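Local coordinates for protein putative cytochrome P450 YjiB (Bacillus subtilis subsp. subtilis, PDB 4RM4) that binds heme and probably works as a cytochrome P450 monooxygenase, using the heme iron to insert an oxygen atom from molecular oxygen into its substrates, at residues V376-I381 / K390-K395; E114-L119 / H133-P138. All blocks are in the same frame, centred on the assembly; numbering follows the deposited sequence.

Contact 1: residues V376-I381 / K390-K395; sequences VSITPI and KSFRVK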
loop_
_atom_site.group_PDB
_atom_site.type_symbol
_atom_site.label_atom_id
_atom_site.label_comp_id
_atom_site.label_asym_id
_atom_site.label_seq_id
_atom_site.Cartn_x
_atom_site.Cartn_y
_atom_site.Cartn_z
ATOM N N VAL A 376 -10.252 13.630 -17.121
ATOM C CA VAL A 376 -11.412 14.504 -17.086
ATOM C C VAL A 376 -11.594 15.123 -15.708
ATOM O O VAL A 376 -11.716 16.342 -15.583
ATOM C CB VAL A 376 -12.697 13.764 -17.500
ATOM C CG1 VAL A 376 -13.889 14.721 -17.473
ATOM C CG2 VAL A 376 -12.528 13.151 -18.888
ATOM N N SER A 377 -11.606 14.291 -14.670
ATOM C CA SER A 377 -11.725 14.809 -13.312
ATOM C C SER A 377 -11.238 13.812 -12.270
ATOM O O SER A 377 -11.284 12.597 -12.485
ATOM C CB SER A 377 -13.173 15.206 -13.012
ATOM O OG SER A 377 -14.014 14.068 -13.035
ATOM N N ILE A 378 -10.756 14.341 -11.150
ATOM C CA ILE A 378 -10.437 13.505 -10.003
ATOM C C ILE A 378 -11.161 13.968 -8.743
ATOM O O ILE A 378 -11.549 15.131 -8.614
ATOM C CB ILE A 378 -8.925 13.455 -9.717
ATOM C CG1 ILE A 378 -8.363 14.863 -9.527
ATOM C CG2 ILE A 378 -8.199 12.713 -10.816
ATOM C CD1 ILE A 378 -6.927 14.872 -9.025
ATOM N N THR A 379 -11.358 13.023 -7.833
ATOM C CA THR A 379 -11.846 13.297 -6.500
ATOM C C THR A 379 -10.868 12.622 -5.564
ATOM O O THR A 379 -10.703 11.405 -5.608
ATOM C CB THR A 379 -13.244 12.711 -6.275
ATOM O OG1 THR A 379 -14.125 13.187 -7.300
ATOM C CG2 THR A 379 -13.779 13.128 -4.907
ATOM N N PRO A 380 -10.176 13.417 -4.747
ATOM C CA PRO A 380 -9.127 12.875 -3.884
ATOM C C PRO A 380 -9.708 12.230 -2.638
ATOM O O PRO A 380 -10.763 12.639 -2.152
ATOM C CB PRO A 380 -8.316 14.120 -3.487
ATOM C CG PRO A 380 -8.782 15.229 -4.410
ATOM C CD PRO A 380 -10.198 14.890 -4.734
ATOM N N ILE A 381 -9.017 11.230 -2.113
ATOM C CA ILE A 381 -9.348 10.742 -0.788
ATOM C C ILE A 381 -8.949 11.794 0.238
ATOM O O ILE A 381 -7.839 12.331 0.185
ATOM C CB ILE A 381 -8.604 9.441 -0.471
ATOM C CG1 ILE A 381 -8.925 8.384 -1.527
ATOM C CG2 ILE A 381 -8.959 8.959 0.931
ATOM C CD1 ILE A 381 -8.009 7.158 -1.477
ATOM N N LYS A 390 -10.506 8.709 -4.929
ATOM C CA LYS A 390 -11.816 8.081 -4.792
ATOM C C LYS A 390 -12.405 7.805 -6.180
ATOM O O LYS A 390 -13.115 6.816 -6.400
ATOM C CB LYS A 390 -12.748 9.012 -4.013
ATOM C CG LYS A 390 -14.138 8.434 -3.760
ATOM C CD LYS A 390 -15.140 9.520 -3.361
ATOM C CE LYS A 390 -16.543 8.941 -3.190
ATOM N NZ LYS A 390 -16.907 8.047 -4.326
ATOM N N SER A 391 -12.098 8.692 -7.117
ATOM C CA SER A 391 -12.561 8.545 -8.489
ATOM C C SER A 391 -11.564 9.208 -9.415
ATOM O O SER A 391 -10.935 10.198 -9.046
ATOM C CB SER A 391 -13.952 9.159 -8.677
ATOM O OG SER A 391 -13.898 10.558 -8.525
ATOM N N PHE A 392 -11.440 8.647 -10.613
ATOM C CA PHE A 392 -10.468 9.077 -11.611
ATOM C C PHE A 392 -11.119 8.867 -12.985
ATOM O O PHE A 392 -11.026 7.792 -13.600
ATOM C CB PHE A 392 -9.173 8.263 -11.436
ATOM C CG PHE A 392 -8.039 8.673 -12.338
ATOM C CD1 PHE A 392 -8.168 9.728 -13.229
ATOM C CD2 PHE A 392 -6.834 7.987 -12.287
ATOM C CE1 PHE A 392 -7.122 10.086 -14.064
ATOM C CE2 PHE A 392 -5.771 8.340 -13.114
ATOM C CZ PHE A 392 -5.920 9.391 -14.007
ATOM N N ARG A 393 -11.795 9.905 -13.464
ATOM C CA ARG A 393 -12.563 9.780 -14.692
ATOM C C ARG A 393 -11.720 10.181 -15.884
ATOM O O ARG A 393 -11.153 11.268 -15.907
ATOM C CB ARG A 393 -13.851 10.599 -14.620
ATOM C CG ARG A 393 -14.864 10.020 -13.629
ATOM C CD ARG A 393 -16.256 10.588 -13.842
ATOM N NE ARG A 393 -16.230 12.042 -13.926
ATOM C CZ ARG A 393 -16.843 12.748 -14.869
ATOM N NH1 ARG A 393 -16.760 14.071 -14.864
ATOM N NH2 ARG A 393 -17.544 12.134 -15.813
ATOM N N VAL A 394 -11.622 9.273 -16.847
ATOM C CA VAL A 394 -10.822 9.499 -18.046
ATOM C C VAL A 394 -11.674 9.340 -19.301
ATOM O O VAL A 394 -12.726 8.697 -19.279
ATOM C CB VAL A 394 -9.585 8.553 -18.128
ATOM C CG1 VAL A 394 -8.748 8.658 -16.869
ATOM C CG2 VAL A 394 -10.006 7.102 -18.392
ATOM N N LYS A 395 -11.217 9.943 -20.393
ATOM C CA LYS A 395 -11.913 9.822 -21.671
ATOM C C LYS A 395 -10.946 9.395 -22.766
ATOM O O LYS A 395 -9.731 9.599 -22.656
ATOM C CB LYS A 395 -12.580 11.148 -22.051
ATOM C CG LYS A 395 -11.599 12.230 -22.462
ATOM C CD LYS A 395 -12.138 13.068 -23.618
ATOM C CE LYS A 395 -13.032 14.186 -23.120
ATOM N NZ LYS A 395 -12.273 15.185 -22.313
HETATM O O HOH W 1 -13.936 12.782 -10.397
#
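S377 and R393 face each other as a hydrogen-bonded pair in the antiparallel hairpin of strands 374-380 and 389-395; segments 376-380 and 391-395 run antiparallel, their axes at 176°. R393 N reaches S377 O at 2.9 Å, and T379 N bonds to S391 O one hydrogen-bonded pair further along. A classic beta bulge disturbs the regular pattern at each end. At one, R393 O accepts from both V376 N (2.8 Å) and S377 N; at the other, K390 and S391 share T379, with K390 N giving T379 O the shorter bond and S391 N a weak one.

Polar side chains gather on the face that carries S377, T379, S391 and R393. The third torsion of the arginine (-49°) turns R393 NE back toward S377 OG, to which it donates at 3.1 Å, the oxygen standing 23° out of the guanidinium plane; NH1 adds a weak bond, and V376 CG1 lies over one face of the group. Water 1 bridges S377 OG and S391 OG, while T379 OG1 comes within 2.9 Å of S391 OG.

Apolar contact belongs to the other face, where I378 and F392 form a non-hydrogen-bonded pair and I378 CG2 touches F392 CD1 at 3.8 Å. At the strand ends, V376 CG2 packs on K395 CB.

Strand 128-130 lies along the far edge of 389-395, its E128 forming a salt bridge with R393 NH2, and helix 226-257 lies under the apolar face, meeting I378 through Y253 and F392 through L256.

Contact 2: residues E114-L119 / H133-P138; sequences EITDEL and HDFSYP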
loop_
_atom_site.group_PDB
_atom_site.type_symbol
_atom_site.label_atom_id
_atom_site.label_comp_id
_atom_site.label_asym_id
_atom_site.label_seq_id
_atom_site.Cartn_x
_atom_site.Cartn_y
_atom_site.Cartn_z
ATOM N N GLU A 114 -4.988 -12.617 -16.174
ATOM C CA GLU A 114 -6.332 -12.984 -16.587
ATOM C C GLU A 114 -7.369 -12.098 -15.900
ATOM O O GLU A 114 -8.310 -11.628 -16.533
ATOM C CB GLU A 114 -6.573 -14.469 -16.308
ATOM C CG GLU A 114 -5.643 -15.379 -17.098
ATOM C CD GLU A 114 -5.659 -16.829 -16.627
ATOM O OE1 GLU A 114 -6.209 -17.106 -15.542
ATOM O OE2 GLU A 114 -5.116 -17.691 -17.349
ATOM N N ILE A 115 -7.180 -11.849 -14.610
ATOM C CA ILE A 115 -8.070 -10.970 -13.867
ATOM C C ILE A 115 -8.069 -9.558 -14.462
ATOM O O ILE A 115 -9.113 -8.921 -14.623
ATOM C CB ILE A 115 -7.634 -10.873 -12.397
ATOM C CG1 ILE A 115 -7.868 -12.203 -11.680
ATOM C CG2 ILE A 115 -8.381 -9.768 -11.704
ATOM C CD1 ILE A 115 -7.113 -12.314 -10.362
ATOM N N THR A 116 -6.878 -9.063 -14.753
ATOM C CA THR A 116 -6.727 -7.738 -15.331
ATOM C C THR A 116 -7.471 -7.661 -16.659
ATOM O O THR A 116 -8.250 -6.735 -16.893
ATOM C CB THR A 116 -5.235 -7.395 -15.554
ATOM O OG1 THR A 116 -4.561 -7.374 -14.284
ATOM C CG2 THR A 116 -5.098 -6.042 -16.213
ATOM N N ASP A 117 -7.245 -8.639 -17.523
ATOM C CA ASP A 117 -7.889 -8.621 -18.836
ATOM C C ASP A 117 -9.409 -8.662 -18.716
ATOM O O ASP A 117 -10.112 -8.025 -19.495
ATOM C CB ASP A 117 -7.378 -9.758 -19.724
ATOM C CG ASP A 117 -5.909 -9.615 -20.060
ATOM O OD1 ASP A 117 -5.368 -8.497 -19.907
ATOM O OD2 ASP A 117 -5.294 -10.616 -20.485
ATOM N N GLU A 118 -9.911 -9.396 -17.727
ATOM C CA GLU A 118 -11.357 -9.513 -17.526
ATOM C C GLU A 118 -11.989 -8.206 -17.065
ATOM O O GLU A 118 -13.091 -7.857 -17.491
ATOM C CB GLU A 118 -11.680 -10.643 -16.545
ATOM C CG GLU A 118 -11.265 -12.009 -17.053
ATOM C CD GLU A 118 -11.868 -13.142 -16.248
ATOM O OE1 GLU A 118 -12.647 -12.863 -15.311
ATOM O OE2 GLU A 118 -11.563 -14.315 -16.558
ATOM N N LEU A 119 -11.288 -7.478 -16.196
ATOM C CA LEU A 119 -11.758 -6.173 -15.752
ATOM C C LEU A 119 -11.854 -5.223 -16.933
ATOM O O LEU A 119 -12.865 -4.549 -17.123
ATOM C CB LEU A 119 -10.812 -5.589 -14.698
ATOM C CG LEU A 119 -10.957 -6.196 -13.304
ATOM C CD1 LEU A 119 -9.788 -5.777 -12.413
ATOM C CD2 LEU A 119 -12.286 -5.791 -12.699
ATOM N N HIS A 133 -13.278 3.044 -9.893
ATOM C CA HIS A 133 -14.378 2.100 -9.699
ATOM C C HIS A 133 -14.280 0.883 -10.613
ATOM O O HIS A 133 -14.530 -0.249 -10.194
ATOM C CB HIS A 133 -15.752 2.769 -9.883
ATOM C CG HIS A 133 -16.900 1.827 -9.679
ATOM N ND1 HIS A 133 -17.517 1.653 -8.457
ATOM C CD2 HIS A 133 -17.513 0.972 -10.533
ATOM C CE1 HIS A 133 -18.471 0.746 -8.573
ATOM N NE2 HIS A 133 -18.489 0.316 -9.822
ATOM N N ASP A 134 -13.911 1.116 -11.868
ATOM C CA ASP A 134 -13.941 0.070 -12.876
ATOM C C ASP A 134 -12.704 -0.814 -12.921
ATOM O O ASP A 134 -12.738 -1.895 -13.506
ATOM C CB ASP A 134 -14.113 0.684 -14.269
ATOM C CG ASP A 134 -15.434 1.401 -14.434
ATOM O OD1 ASP A 134 -16.387 1.081 -13.701
ATOM O OD2 ASP A 134 -15.524 2.284 -15.313
ATOM N N PHE A 135 -11.597 -0.348 -12.356
ATOM C CA PHE A 135 -10.325 -1.019 -12.600
ATOM C C PHE A 135 -9.453 -1.128 -11.351
ATOM O O PHE A 135 -9.275 -2.216 -10.827
ATOM C CB PHE A 135 -9.570 -0.347 -13.753
ATOM C CG PHE A 135 -8.346 -1.102 -14.219
ATOM C CD1 PHE A 135 -8.447 -2.404 -14.697
ATOM C CD2 PHE A 135 -7.101 -0.498 -14.202
ATOM C CE1 PHE A 135 -7.331 -3.094 -15.135
ATOM C CE2 PHE A 135 -5.973 -1.175 -14.637
ATOM C CZ PHE A 135 -6.082 -2.473 -15.112
ATOM N N SER A 136 -8.918 -0.011 -10.869
ATOM C CA SER A 136 -7.932 -0.091 -9.785
ATOM C C SER A 136 -8.513 -0.501 -8.431
ATOM O O SER A 136 -7.808 -1.117 -7.640
ATOM C CB SER A 136 -7.138 1.217 -9.667
ATOM O OG SER A 136 -7.972 2.275 -9.257
ATOM N N TYR A 137 -9.779 -0.167 -8.159
ATOM C CA TYR A 137 -10.437 -0.591 -6.910
ATOM C C TYR A 137 -10.689 -2.112 -6.825
ATOM O O TYR A 137 -10.290 -2.774 -5.848
ATOM C CB TYR A 137 -11.722 0.226 -6.644
ATOM C CG TYR A 137 -12.780 -0.464 -5.797
ATOM C CD1 TYR A 137 -12.529 -0.816 -4.483
ATOM C CD2 TYR A 137 -14.042 -0.733 -6.318
ATOM C CE1 TYR A 137 -13.508 -1.436 -3.698
ATOM C CE2 TYR A 137 -15.025 -1.349 -5.548
ATOM C CZ TYR A 137 -14.752 -1.699 -4.243
ATOM O OH TYR A 137 -15.733 -2.309 -3.484
ATOM N N PRO A 138 -11.336 -2.687 -7.840
ATOM C CA PRO A 138 -11.610 -4.127 -7.741
ATOM C C PRO A 138 -10.387 -5.040 -7.903
ATOM O O PRO A 138 -10.360 -6.138 -7.317
ATOM C CB PRO A 138 -12.586 -4.367 -8.895
ATOM C CG PRO A 138 -12.279 -3.263 -9.880
ATOM C CD PRO A 138 -11.983 -2.076 -9.021
HETATM O O HOH W 2 -14.401 -3.408 -14.691
#
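L119 and F135 bring their backbones together, CA to CA 6.2 Å, where helix 102-123 passes the short helix 131-136, which contains a wider pi-type turn. This is helix-to-helix packing inside the alpha-helical part of the cytochrome P450 fold, and across the two segments the side-chain contacts are apolar.

L119 points at the other segment and divides its branches. CD2 rests on P138 CG at 3.8 Å and also nears D134 O, while CD1 lies 3.9 Å from F135 O. The F135 ring comes in with its rim: CG is anti to the backbone N (chi1 -171°), and the CD1 corner meets L119 CB at 4.0 Å. Further round the same edge, T116 CG2 lies in the ring plane, equally near CE1 and CZ. T116 turns its methyl to the ring, while OG1 bonds back to I112 O within its own helix. A362 and L366 of helix 352-369 also touch the ring, and L139 of helix 138-147 packs on both T116 and L119. An alanine in place of F135 would probably open a gap where the ring lay among T116, L119, A362 and L366, leaving the threonine methyl and L119 CB without their aromatic neighbour.

Beside the leucine, water 2 donates to L119 O at 3.1 Å; its approach to D134 O, 2.5 Å, is unusually short and doubtful as a bond.

Overall arrangement
Contact 2 is buried and contact 1 lies at the surface, with centres 16 Å apart and nearest atoms about 5 Å apart; the two do not touch. The hairpin of contact 1 is held mainly by backbone hydrogen bonds, with a polar face of hydroxyls and a guanidinium and an apolar face turned inward. Contact 2 instead relies on leucine, phenylalanine, threonine methyl and proline, with a water lying between its backbones. Neither shares a segment with the other, yet both meet helix 131-136: F392 of contact 1 touches L131 and V132, just ahead of 133-138. Helix 226-257 likewise serves both, packing under the hairpin and bonding to S136.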